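Local coordinates for protein 1-pyrroline-5-carboxylate dehydrogenase (Thermus thermophilus, PDB 1UZB) that probably catalyses the NAD-dependent oxidation of 1-pyrroline-5-carboxylate, by way of its open semialdehyde form, to glutamate, as a member of the aldehyde dehydrogenase family, at residues Ile376-Gly379 with Lys380-Gln384; Ala366-Glu369 with Arg370-Ser374; Val160-Pro163 with Gly164-Asn167. All coordinates share one frame; numbering follows the deposited sequence.

Contact 1: residues Ile376-Gly379 with Lys380-Gln384; sequences IEIG and KNEGQ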
loop_
_atom_site.group_PDB
_atom_site.type_symbol
_atom_site.label_atom_id
_atom_site.label_comp_id
_atom_site.label_asym_id
_atom_site.label_seq_id
_atom_site.Cartn_x
_atom_site.Cartn_y
_atom_site.Cartn_z
ATOM N N ILE A 376 -2.556 40.855 38.821
ATOM C CA ILE A 376 -3.663 40.686 39.750
ATOM C C ILE A 376 -4.190 42.065 40.161
ATOM O O ILE A 376 -5.400 42.267 40.277
ATOM C CB ILE A 376 -3.226 39.857 40.987
ATOM C CG1 ILE A 376 -3.066 38.387 40.574
ATOM C CG2 ILE A 376 -4.243 39.997 42.114
ATOM C CD1 ILE A 376 -2.457 37.489 41.640
ATOM N N GLU A 377 -3.285 43.019 40.364
ATOM C CA GLU A 377 -3.695 44.373 40.734
ATOM C C GLU A 377 -4.469 45.017 39.586
ATOM O O GLU A 377 -5.445 45.737 39.804
ATOM C CB GLU A 377 -2.474 45.222 41.097
ATOM C CG GLU A 377 -1.864 44.836 42.431
ATOM C CD GLU A 377 -2.897 44.810 43.538
ATOM O OE1 GLU A 377 -3.498 45.870 43.815
ATOM O OE2 GLU A 377 -3.116 43.731 44.126
ATOM N N ILE A 378 -4.030 44.751 38.362
ATOM C CA ILE A 378 -4.702 45.279 37.183
ATOM C C ILE A 378 -6.094 44.659 37.086
ATOM O O ILE A 378 -7.081 45.352 36.843
ATOM C CB ILE A 378 -3.906 44.948 35.897
ATOM C CG1 ILE A 378 -2.592 45.736 35.891
ATOM C CG2 ILE A 378 -4.747 45.259 34.662
ATOM C CD1 ILE A 378 -1.617 45.299 34.817
ATOM N N GLY A 379 -6.161 43.346 37.291
ATOM C CA GLY A 379 -7.429 42.641 37.218
ATOM C C GLY A 379 -8.467 43.130 38.213
ATOM O O GLY A 379 -9.663 43.098 37.928
ATOM N N LYS A 380 -8.019 43.576 39.382
ATOM C CA LYS A 380 -8.938 44.065 40.406
ATOM C C LYS A 380 -9.748 45.269 39.936
ATOM O O LYS A 380 -10.832 45.535 40.453
ATOM C CB LYS A 380 -8.174 44.428 41.682
ATOM C CG LYS A 380 -7.661 43.224 42.457
ATOM C CD LYS A 380 -6.863 43.666 43.673
ATOM C CE LYS A 380 -6.394 42.483 44.502
ATOM N NZ LYS A 380 -5.565 42.937 45.650
ATOM N N ASN A 381 -9.224 45.991 38.950
ATOM C CA ASN A 381 -9.910 47.162 38.420
ATOM C C ASN A 381 -10.577 46.870 37.080
ATOM O O ASN A 381 -11.088 47.777 36.421
ATOM C CB ASN A 381 -8.917 48.319 38.270
ATOM C CG ASN A 381 -8.400 48.819 39.608
ATOM O OD1 ASN A 381 -7.239 49.205 39.731
ATOM N ND2 ASN A 381 -9.266 48.822 40.614
ATOM N N GLU A 382 -10.574 45.601 36.677
ATOM C CA GLU A 382 -11.191 45.202 35.415
ATOM C C GLU A 382 -12.341 44.224 35.640
ATOM O O GLU A 382 -13.392 44.331 35.009
ATOM C CB GLU A 382 -10.150 44.570 34.485
ATOM C CG GLU A 382 -9.018 45.502 34.090
ATOM C CD GLU A 382 -8.144 44.925 32.996
ATOM O OE1 GLU A 382 -7.763 43.738 33.100
ATOM O OE2 GLU A 382 -7.835 45.658 32.032
ATOM N N GLY A 383 -12.137 43.269 36.541
ATOM C CA GLY A 383 -13.173 42.295 36.831
ATOM C C GLY A 383 -13.430 42.193 38.322
ATOM O O GLY A 383 -13.016 43.066 39.084
ATOM N N GLN A 384 -14.110 41.130 38.743
ATOM C CA GLN A 384 -14.414 40.931 40.157
ATOM C C GLN A 384 -13.605 39.775 40.735
ATOM O O GLN A 384 -13.767 38.627 40.321
ATOM C CB GLN A 384 -15.905 40.640 40.349
ATOM C CG GLN A 384 -16.308 40.474 41.811
ATOM C CD GLN A 384 -17.666 39.820 41.987
ATOM O OE1 GLN A 384 -18.180 39.723 43.102
ATOM N NE2 GLN A 384 -18.248 39.357 40.889
#

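Contact 2: residues Ala366-Glu369 with Arg370-Ser374; sequences AEQE and RKVLS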
loop_
_atom_site.group_PDB
_atom_site.type_symbol
_atom_site.label_atom_id
_atom_site.label_comp_id
_atom_site.label_asym_id
_atom_site.label_seq_id
_atom_site.Cartn_x
_atom_site.Cartn_y
_atom_site.Cartn_z
ATOM N N ALA A 366 11.395 35.436 41.202
ATOM C CA ALA A 366 10.934 36.656 41.845
ATOM C C ALA A 366 10.315 37.591 40.811
ATOM O O ALA A 366 9.301 38.227 41.083
ATOM C CB ALA A 366 12.094 37.348 42.553
ATOM N N GLU A 367 10.915 37.671 39.628
ATOM C CA GLU A 367 10.366 38.543 38.596
ATOM C C GLU A 367 9.019 38.016 38.113
ATOM O O GLU A 367 8.092 38.788 37.885
ATOM C CB GLU A 367 11.330 38.681 37.415
ATOM C CG GLU A 367 10.791 39.562 36.284
ATOM C CD GLU A 367 10.445 40.982 36.726
ATOM O OE1 GLU A 367 9.860 41.729 35.912
ATOM O OE2 GLU A 367 10.751 41.360 37.879
ATOM N N GLN A 368 8.904 36.701 37.953
ATOM C CA GLN A 368 7.633 36.136 37.517
ATOM C C GLN A 368 6.572 36.417 38.572
ATOM O O GLN A 368 5.430 36.743 38.248
ATOM C CB GLN A 368 7.765 34.629 37.281
ATOM C CG GLN A 368 6.548 33.995 36.626
ATOM C CD GLN A 368 6.206 34.638 35.294
ATOM O OE1 GLN A 368 7.038 34.700 34.390
ATOM N NE2 GLN A 368 4.976 35.122 35.168
ATOM N N GLU A 369 6.958 36.308 39.839
ATOM C CA GLU A 369 6.035 36.571 40.931
ATOM C C GLU A 369 5.563 38.023 40.871
ATOM O O GLU A 369 4.373 38.307 41.000
ATOM C CB GLU A 369 6.723 36.301 42.267
ATOM C CG GLU A 369 5.825 36.489 43.476
ATOM C CD GLU A 369 6.561 36.252 44.776
ATOM O OE1 GLU A 369 7.531 36.988 45.051
ATOM O OE2 GLU A 369 6.173 35.329 45.519
ATOM N N ARG A 370 6.502 38.941 40.664
ATOM C CA ARG A 370 6.156 40.352 40.598
ATOM C C ARG A 370 5.170 40.609 39.462
ATOM O O ARG A 370 4.186 41.331 39.633
ATOM C CB ARG A 370 7.405 41.207 40.385
ATOM C CG ARG A 370 7.134 42.702 40.522
ATOM C CD ARG A 370 8.277 43.532 39.974
ATOM N NE ARG A 370 8.379 43.416 38.523
ATOM C CZ ARG A 370 7.515 43.950 37.666
ATOM N NH1 ARG A 370 6.477 44.647 38.107
ATOM N NH2 ARG A 370 7.686 43.780 36.364
ATOM N N LYS A 371 5.436 40.009 38.306
ATOM C CA LYS A 371 4.571 40.187 37.145
ATOM C C LYS A 371 3.158 39.658 37.371
ATOM O O LYS A 371 2.178 40.327 37.045
ATOM C CB LYS A 371 5.186 39.510 35.917
ATOM C CG LYS A 371 6.454 40.180 35.403
ATOM C CD LYS A 371 6.983 39.470 34.163
ATOM C CE LYS A 371 8.267 40.106 33.663
ATOM N NZ LYS A 371 8.779 39.433 32.438
ATOM N N VAL A 372 3.046 38.459 37.932
ATOM C CA VAL A 372 1.734 37.880 38.183
ATOM C C VAL A 372 0.957 38.738 39.180
ATOM O O VAL A 372 -0.227 39.011 38.987
ATOM C CB VAL A 372 1.859 36.434 38.710
ATOM C CG1 VAL A 372 0.485 35.884 39.071
ATOM C CG2 VAL A 372 2.514 35.562 37.647
ATOM N N LEU A 373 1.629 39.176 40.237
ATOM C CA LEU A 373 0.982 40.010 41.239
ATOM C C LEU A 373 0.568 41.349 40.635
ATOM O O LEU A 373 -0.447 41.922 41.025
ATOM C CB LEU A 373 1.915 40.236 42.432
ATOM C CG LEU A 373 2.259 38.984 43.248
ATOM C CD1 LEU A 373 3.288 39.327 44.321
ATOM C CD2 LEU A 373 0.992 38.416 43.875
ATOM N N SER A 374 1.351 41.843 39.678
ATOM C CA SER A 374 1.025 43.107 39.025
ATOM C C SER A 374 -0.256 42.937 38.213
ATOM O O SER A 374 -1.134 43.805 38.218
ATOM C CB SER A 374 2.164 43.552 38.107
ATOM O OG SER A 374 1.843 44.787 37.488
#

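Contact 3: residues Val160-Pro163 with Gly164-Asn167; sequences VPYP and GEDN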
loop_
_atom_site.group_PDB
_atom_site.type_symbol
_atom_site.label_atom_id
_atom_site.label_comp_id
_atom_site.label_asym_id
_atom_site.label_seq_id
_atom_site.Cartn_x
_atom_site.Cartn_y
_atom_site.Cartn_z
ATOM N N VAL A 160 7.539 12.975 -10.908
ATOM C CA VAL A 160 7.025 12.462 -12.168
ATOM C C VAL A 160 8.221 12.082 -13.036
ATOM O O VAL A 160 9.131 12.883 -13.229
ATOM C CB VAL A 160 6.189 13.546 -12.880
ATOM C CG1 VAL A 160 5.650 13.022 -14.196
ATOM C CG2 VAL A 160 5.057 13.988 -11.974
ATOM N N PRO A 161 8.247 10.848 -13.559
ATOM C CA PRO A 161 9.387 10.464 -14.395
ATOM C C PRO A 161 9.357 11.093 -15.786
ATOM O O PRO A 161 8.324 11.596 -16.237
ATOM C CB PRO A 161 9.289 8.940 -14.436
ATOM C CG PRO A 161 7.822 8.701 -14.352
ATOM C CD PRO A 161 7.361 9.697 -13.309
ATOM N N TYR A 162 10.504 11.070 -16.454
ATOM C CA TYR A 162 10.637 11.630 -17.795
ATOM C C TYR A 162 11.468 10.666 -18.644
ATOM O O TYR A 162 12.437 10.081 -18.162
ATOM C CB TYR A 162 11.332 12.996 -17.729
ATOM C CG TYR A 162 11.313 13.758 -19.035
ATOM C CD1 TYR A 162 10.150 14.390 -19.477
ATOM C CD2 TYR A 162 12.448 13.829 -19.844
ATOM C CE1 TYR A 162 10.117 15.072 -20.692
ATOM C CE2 TYR A 162 12.424 14.510 -21.062
ATOM C CZ TYR A 162 11.256 15.129 -21.477
ATOM O OH TYR A 162 11.228 15.807 -22.675
ATOM N N PRO A 163 11.098 10.491 -19.922
ATOM C CA PRO A 163 11.823 9.588 -20.820
ATOM C C PRO A 163 13.327 9.846 -20.929
ATOM O O PRO A 163 13.759 10.991 -21.063
ATOM C CB PRO A 163 11.120 9.803 -22.158
ATOM C CG PRO A 163 9.721 10.117 -21.757
ATOM C CD PRO A 163 9.924 11.070 -20.600
ATOM N N GLY A 164 14.104 8.765 -20.868
ATOM C CA GLY A 164 15.554 8.835 -20.999
ATOM C C GLY A 164 16.325 9.556 -19.912
ATOM O O GLY A 164 17.498 9.891 -20.103
ATOM N N GLU A 165 15.682 9.771 -18.772
ATOM C CA GLU A 165 16.300 10.480 -17.660
ATOM C C GLU A 165 16.006 9.880 -16.302
ATOM O O GLU A 165 14.978 9.232 -16.095
ATOM C CB GLU A 165 15.780 11.914 -17.585
ATOM C CG GLU A 165 16.275 12.892 -18.608
ATOM C CD GLU A 165 15.756 14.296 -18.327
ATOM O OE1 GLU A 165 16.192 15.235 -19.021
ATOM O OE2 GLU A 165 14.908 14.460 -17.415
ATOM N N ASP A 166 16.921 10.122 -15.374
ATOM C CA ASP A 166 16.716 9.724 -13.993
ATOM C C ASP A 166 16.494 11.066 -13.298
ATOM O O ASP A 166 17.295 11.991 -13.449
ATOM C CB ASP A 166 17.953 9.038 -13.408
ATOM C CG ASP A 166 17.745 8.604 -11.967
ATOM O OD1 ASP A 166 18.348 9.212 -11.054
ATOM O OD2 ASP A 166 16.969 7.652 -11.747
ATOM N N ASN A 167 15.384 11.188 -12.582
ATOM C CA ASN A 167 15.074 12.409 -11.853
ATOM C C ASN A 167 14.908 12.029 -10.405
ATOM O O ASN A 167 13.971 11.324 -10.031
ATOM C CB ASN A 167 13.817 13.061 -12.422
ATOM C CG ASN A 167 14.105 13.820 -13.697
ATOM O OD1 ASN A 167 14.686 14.903 -13.661
ATOM N ND2 ASN A 167 13.730 13.247 -14.835
HETATM O O HOH W 1 12.798 10.375 -14.886
#

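Contact 1: residues Ile376-Gly379 with Lys380-Gln384
The Glu377 carboxylate receives Lys380 at OE2. NZ lies 3.0 Å from OE2, on the syn side and 17° out of the carboxylate plane, and the pair forms a salt bridge. The two side chains run side by side. Glu377 reaches its partner by bending at chi2 (-52°), while Lys380 stays extended beyond CG. Lys380 CG passes close to Ile376 O, and its CE meets Ile376 CG2 at 4.1 Å.

The Glu382 carboxylate lies alongside the Ile378 branch methyl, with OE1 3.7 Å from CG2. Its oxygens are held by the backbone N atoms of Arg412 and Ile413. Thus an aliphatic group packs beside a carboxylate that has its polar partners elsewhere.

The backbone changes its bonding here. Lys380 N still donates to Ile376 O, as in an alpha helix. Asn381 N then turns to Ile378 O, three residues back. Gly379 O takes two donors: Glu382 N from above the carbonyl plane, and Gly383 N at 2.8 Å with an almost straight N-H (179°). Gln384 then pairs with Thr405. This is the C-terminal end of helix 366-379, unwinding through tighter turns into strand 384-387, the outermost of its sheet within this chain.

Contact 2: residues Ala366-Glu369 with Arg370-Ser374
Glu367 and Arg370 form a two-pronged salt bridge. Arg370 NH2 donates to Glu367 OE1 at 3.0 Å, and Arg370 NE donates to Glu367 OE2 at 3.2 Å. The guanidinium thus grips side-on, one nitrogen to each oxygen, and both bonds are fairly straight. Both oxygens lie near the guanidinium plane. The carboxylate is turned 40° against it, so the nitrogens meet its syn sides from out of its own plane. Two bends bring the groups together: Glu367 folds at chi2 (58°) and Arg370 at chi3 (68°). The double grip limits rotation of both ends.

The Lys371 side chain crosses that of Glu367 obliquely. Its CE lies 3.2 Å from Glu367 OE1, but NZ stays beyond salt-bridge range. The ammonium would probably still add to the positive field around Glu367.

These are i to i+3 and i to i+4 neighbours on the first turns of helix 366-379. The backbone bonds are those of a regular alpha helix, from Arg370 N to Ala366 O through to Leu373 N to Glu369 O. Gln368 N also donates to the hydroxyl OG of Ser365, the residue just ahead of the helix.

Gln368 O lies 3.2 Å from the methyl CG2 of Val372. Gln368 also touches Trp183, and Val372 packs on Ile399.

Glu369 and Leu373 lie side by side, with Glu369 CG 3.9 Å from Leu373 CD1. Leu373 CG also lies 3.2 Å from Glu369 O. With an alanine in place of Leu373, Glu369 CG would probably lose its CD1 neighbour and a gap would open beside it. OE2 of Glu369 forms a salt bridge with Arg391, and Tyr397 packs against Glu369 as well.

Contact 3: residues Val160-Pro163 with Gly164-Asn167
Tyr162 and Glu165 are the ends of a type II beta turn that leads into strand 165-180. This strand pairs antiparallel with the C-terminal strand 507-515. Together they form a projecting beta arm, consistent with the oligomerisation arm of aldehyde dehydrogenases. Ahead of the turn, Val160 packs on Phe6 of the second subunit, and Pro161 on Val3 of the third.

Tyr162 makes most of the contact. Its backbone N donates to a water at 2.9 Å. The same water lies 2.7 Å from Glu165 O, to which it can donate, and accepts from Asn167 ND2, so it bridges the loop and the strand. Tyr162 O takes a weak bond from Glu165 N, which closes the turn. With CG opposite the backbone N (chi1 -170°), the ring crosses the Glu165 side chain obliquely. Its CD2 comes 3.5 Å from Glu165 OE2, and the ring and carboxylate planes are 51° apart. Leu479 of the second subunit also packs on Tyr162.

Pro163 follows at the second position of the turn. Its CD lies 3.4 Å above one face of the Tyr162 ring, offset toward the rim. Gly164 takes the third position with positive phi (66°), where a CB would clash with Pro163 O.

Glu165 OE1 has partners on two subunits. It forms salt bridges with Arg515 of its own chain and Arg473 of the second subunit. Asn167 OD1 bonds to Gln483 of that subunit. The other amide end of Asn167 steadies the glutamate: ND2 donates to Glu165 OE2 at 3.1 Å; the oxygen lies near the amide plane and accepts on its anti lone pair.

In the fold
Contacts 1 and 2 share helix 366-379, and contact 2 comes just before contact 1, with one residue between. Their centres are about 15 Å apart. Contact 3 lies across the chain's centre, about 67 Å from contact 1 between centres. All three are partly buried, but in different ways. Contacts 1 and 2 mix exposed charged pairs with residues packed against their own chain, and no other subunit touches them. Contact 3 is far from the chain's centre, yet two other subunits cover it. Regular helical bonds hold contact 2, and contact 1 loosens them into a turn. Contact 3 instead relies on a beta turn, a bridging water and intersubunit salt bridges.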